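PDB 6TY9: viral structural protein 4 from Bombyx mori cytoplasmic polyhedrosis virus, which binds GTP and partners the viral RNA-dependent RNA polymerase, probably serving as an NTPase cofactor in transcription. Local coordinates for the interface of chains B and A. Residues are numbered along the deposited sequence; one frame, centred on the assembly and turned at random. Chains: chain A, Viral structural protein 4; chain B, RNA-dependent RNA Polymerase.

The interface of chains B and A. Residues chain B 461, 578, 583; chain A 176-181.
This patch of the polymerase-VP4 interface joins polymerase loop residues to the C-terminal end of VP4 helix 170-176 and the loop after it. It probably helps hold VP4 against the polymerase, chiefly through one arginine gripping a helix-end carbonyl. B:Arg578 buries 106 Å² here, the most of the residues in the patch. Its chain bends at chi2 (69°) and runs past A:Ala177, where B:Arg578 CG lies 3.6 Å from A:Ala177 CA. The guanidinium then reaches the C-terminal helix end, where A:Ile176 is the last helical residue. B:Arg578 NE donates a hydrogen bond to the backbone carbonyl O of A:Ile176 at 3.1 Å. That oxygen lies near the guanidinium plane, but NE sits above the carbonyl plane, off the lone pairs, and the bond is bent (147° at H). A weak second bond runs from NH1 to the same oxygen. The helix end would add some negative potential there, which probably suits the arginine charge. The tip of B:Arg578 meets A:Pro181 head on, and A:Gln180 CA lies at the guanidinium edge, in plane.

A:Ala177 buries 56 Å² and touches two arginines. Its CA lies against B:Arg578, while its CB methyl serves B:Arg461. The B:Arg461 guanidinium is presented by a chain bent at chi2 (-89°). A:Ile176 turns its CG2 branch, anti to the backbone N, to the ring of B:Tyr583. The two side chains cross obliquely, and the A:Ile176 CG2 methyl lies 3.8 Å from B:Tyr583 CD1. A:Ala177 CB sits over the centre of one face of the B:Arg461 guanidinium, 3.7 Å from B:Arg461 CZ.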
ATOM      1  N   ARG B 461      -9.263 -16.769  17.300  1.00 14.60           N
ATOM      2  CA  ARG B 461     -10.248 -17.705  16.787  1.00 14.60           C
ATOM      3  C   ARG B 461     -11.671 -17.323  17.160  1.00 14.60           C
ATOM      4  O   ARG B 461     -12.587 -18.123  16.959  1.00 14.60           O
ATOM      5  CB  ARG B 461      -9.950 -19.115  17.291  1.00 14.60           C
ATOM      6  CG  ARG B 461      -8.515 -19.557  17.130  1.00 14.60           C
ATOM      7  CD  ARG B 461      -8.301 -20.211  15.796  1.00 14.60           C
ATOM      8  NE  ARG B 461      -6.948 -20.730  15.654  1.00 14.60           N
ATOM      9  CZ  ARG B 461      -6.458 -21.214  14.521  1.00 14.60           C
ATOM     10  NH1 ARG B 461      -7.213 -21.239  13.436  1.00 14.60           N
ATOM     11  NH2 ARG B 461      -5.216 -21.665  14.471  1.00 14.60           N
ATOM     12  N   ARG B 578     -10.571 -24.485   9.021  1.00 14.38           N
ATOM     13  CA  ARG B 578      -9.886 -23.726  10.064  1.00 14.38           C
ATOM     14  C   ARG B 578      -8.954 -22.667   9.469  1.00 14.38           C
ATOM     15  O   ARG B 578      -7.732 -22.754   9.557  1.00 14.38           O
ATOM     16  CB  ARG B 578      -9.115 -24.668  10.993  1.00 14.38           C
ATOM     17  CG  ARG B 578      -9.938 -25.217  12.124  1.00 14.38           C
ATOM     18  CD  ARG B 578     -10.983 -26.174  11.622  1.00 14.38           C
ATOM     19  NE  ARG B 578     -11.325 -27.160  12.632  1.00 14.38           N
ATOM     20  CZ  ARG B 578     -12.167 -28.162  12.433  1.00 14.38           C
ATOM     21  NH1 ARG B 578     -12.413 -29.014  13.409  1.00 14.38           N
ATOM     22  NH2 ARG B 578     -12.757 -28.309  11.258  1.00 14.38           N
ATOM     23  N   TYR B 583     -14.542 -22.505  10.544  1.00 14.46           N
ATOM     24  CA  TYR B 583     -14.310 -23.925  10.339  1.00 14.46           C
ATOM     25  C   TYR B 583     -15.337 -24.443   9.347  1.00 14.46           C
ATOM     26  O   TYR B 583     -16.437 -23.902   9.226  1.00 14.46           O
ATOM     27  CB  TYR B 583     -14.381 -24.717  11.651  1.00 14.46           C
ATOM     28  CG  TYR B 583     -15.460 -24.249  12.590  1.00 14.46           C
ATOM     29  CD1 TYR B 583     -15.207 -23.263  13.527  1.00 14.46           C
ATOM     30  CD2 TYR B 583     -16.734 -24.791  12.538  1.00 14.46           C
ATOM     31  CE1 TYR B 583     -16.190 -22.828  14.375  1.00 14.46           C
ATOM     32  CE2 TYR B 583     -17.723 -24.361  13.385  1.00 14.46           C
ATOM     33  CZ  TYR B 583     -17.444 -23.381  14.303  1.00 14.46           C
ATOM     34  OH  TYR B 583     -18.423 -22.947  15.157  1.00 14.46           O
TER
ATOM     35  N   ILE A 176     -11.096 -25.592  19.032  1.00 14.56           N
ATOM     36  CA  ILE A 176     -11.830 -26.029  17.847  1.00 14.56           C
ATOM     37  C   ILE A 176     -10.906 -26.211  16.652  1.00 14.56           C
ATOM     38  O   ILE A 176     -11.178 -27.028  15.766  1.00 14.56           O
ATOM     39  CB  ILE A 176     -12.965 -25.030  17.547  1.00 14.56           C
ATOM     40  CG1 ILE A 176     -13.987 -25.048  18.678  1.00 14.56           C
ATOM     41  CG2 ILE A 176     -13.651 -25.350  16.239  1.00 14.56           C
ATOM     42  CD1 ILE A 176     -14.980 -23.930  18.606  1.00 14.56           C
ATOM     43  N   ALA A 177      -9.796 -25.481  16.610  1.00 14.51           N
ATOM     44  CA  ALA A 177      -8.852 -25.644  15.516  1.00 14.51           C
ATOM     45  C   ALA A 177      -8.142 -26.989  15.540  1.00 14.51           C
ATOM     46  O   ALA A 177      -7.551 -27.375  14.527  1.00 14.51           O
ATOM     47  CB  ALA A 177      -7.824 -24.519  15.547  1.00 14.51           C
ATOM     48  N   TYR A 178      -8.191 -27.713  16.656  1.00 16.47           N
ATOM     49  CA  TYR A 178      -7.457 -28.961  16.805  1.00 16.47           C
ATOM     50  C   TYR A 178      -8.379 -30.092  17.227  1.00 16.47           C
ATOM     51  O   TYR A 178      -7.940 -31.065  17.839  1.00 16.47           O
ATOM     52  CB  TYR A 178      -6.305 -28.793  17.793  1.00 16.47           C
ATOM     53  CG  TYR A 178      -5.330 -27.746  17.333  1.00 16.47           C
ATOM     54  CD1 TYR A 178      -4.324 -28.063  16.439  1.00 16.47           C
ATOM     55  CD2 TYR A 178      -5.443 -26.435  17.755  1.00 16.47           C
ATOM     56  CE1 TYR A 178      -3.446 -27.109  15.994  1.00 16.47           C
ATOM     57  CE2 TYR A 178      -4.570 -25.473  17.311  1.00 16.47           C
ATOM     58  CZ  TYR A 178      -3.574 -25.818  16.431  1.00 16.47           C
ATOM     59  OH  TYR A 178      -2.696 -24.868  15.978  1.00 16.47           O
ATOM     60  N   THR A 179      -9.662 -29.976  16.900  1.00 16.02           N
ATOM     61  CA  THR A 179     -10.647 -30.999  17.210  1.00 16.02           C
ATOM     62  C   THR A 179     -11.543 -31.196  16.003  1.00 16.02           C
ATOM     63  O   THR A 179     -11.488 -30.419  15.048  1.00 16.02           O
ATOM     64  CB  THR A 179     -11.526 -30.626  18.409  1.00 16.02           C
ATOM     65  OG1 THR A 179     -12.340 -29.502  18.064  1.00 16.02           O
ATOM     66  CG2 THR A 179     -10.699 -30.281  19.616  1.00 16.02           C
ATOM     67  N   GLN A 180     -12.358 -32.235  16.054  1.00 16.67           N
ATOM     68  CA  GLN A 180     -13.469 -32.388  15.129  1.00 16.67           C
ATOM     69  C   GLN A 180     -14.754 -32.192  15.916  1.00 16.67           C
ATOM     70  O   GLN A 180     -15.285 -33.153  16.484  1.00 16.67           O
ATOM     71  CB  GLN A 180     -13.453 -33.759  14.456  1.00 16.67           C
ATOM     72  CG  GLN A 180     -12.198 -34.063  13.658  1.00 16.67           C
ATOM     73  CD  GLN A 180     -12.099 -33.243  12.389  1.00 16.67           C
ATOM     74  OE1 GLN A 180     -11.010 -33.030  11.861  1.00 16.67           O
ATOM     75  NE2 GLN A 180     -13.241 -32.776  11.893  1.00 16.67           N
ATOM     76  N   PRO A 181     -15.279 -30.977  15.990  1.00 16.03           N
ATOM     77  CA  PRO A 181     -16.441 -30.740  16.848  1.00 16.03           C
ATOM     78  C   PRO A 181     -17.704 -31.353  16.275  1.00 16.03           C
ATOM     79  O   PRO A 181     -17.787 -31.631  15.078  1.00 16.03           O
ATOM     80  CB  PRO A 181     -16.526 -29.213  16.906  1.00 16.03           C
ATOM     81  CG  PRO A 181     -15.904 -28.758  15.653  1.00 16.03           C
ATOM     82  CD  PRO A 181     -14.855 -29.757  15.286  1.00 16.03           C
TER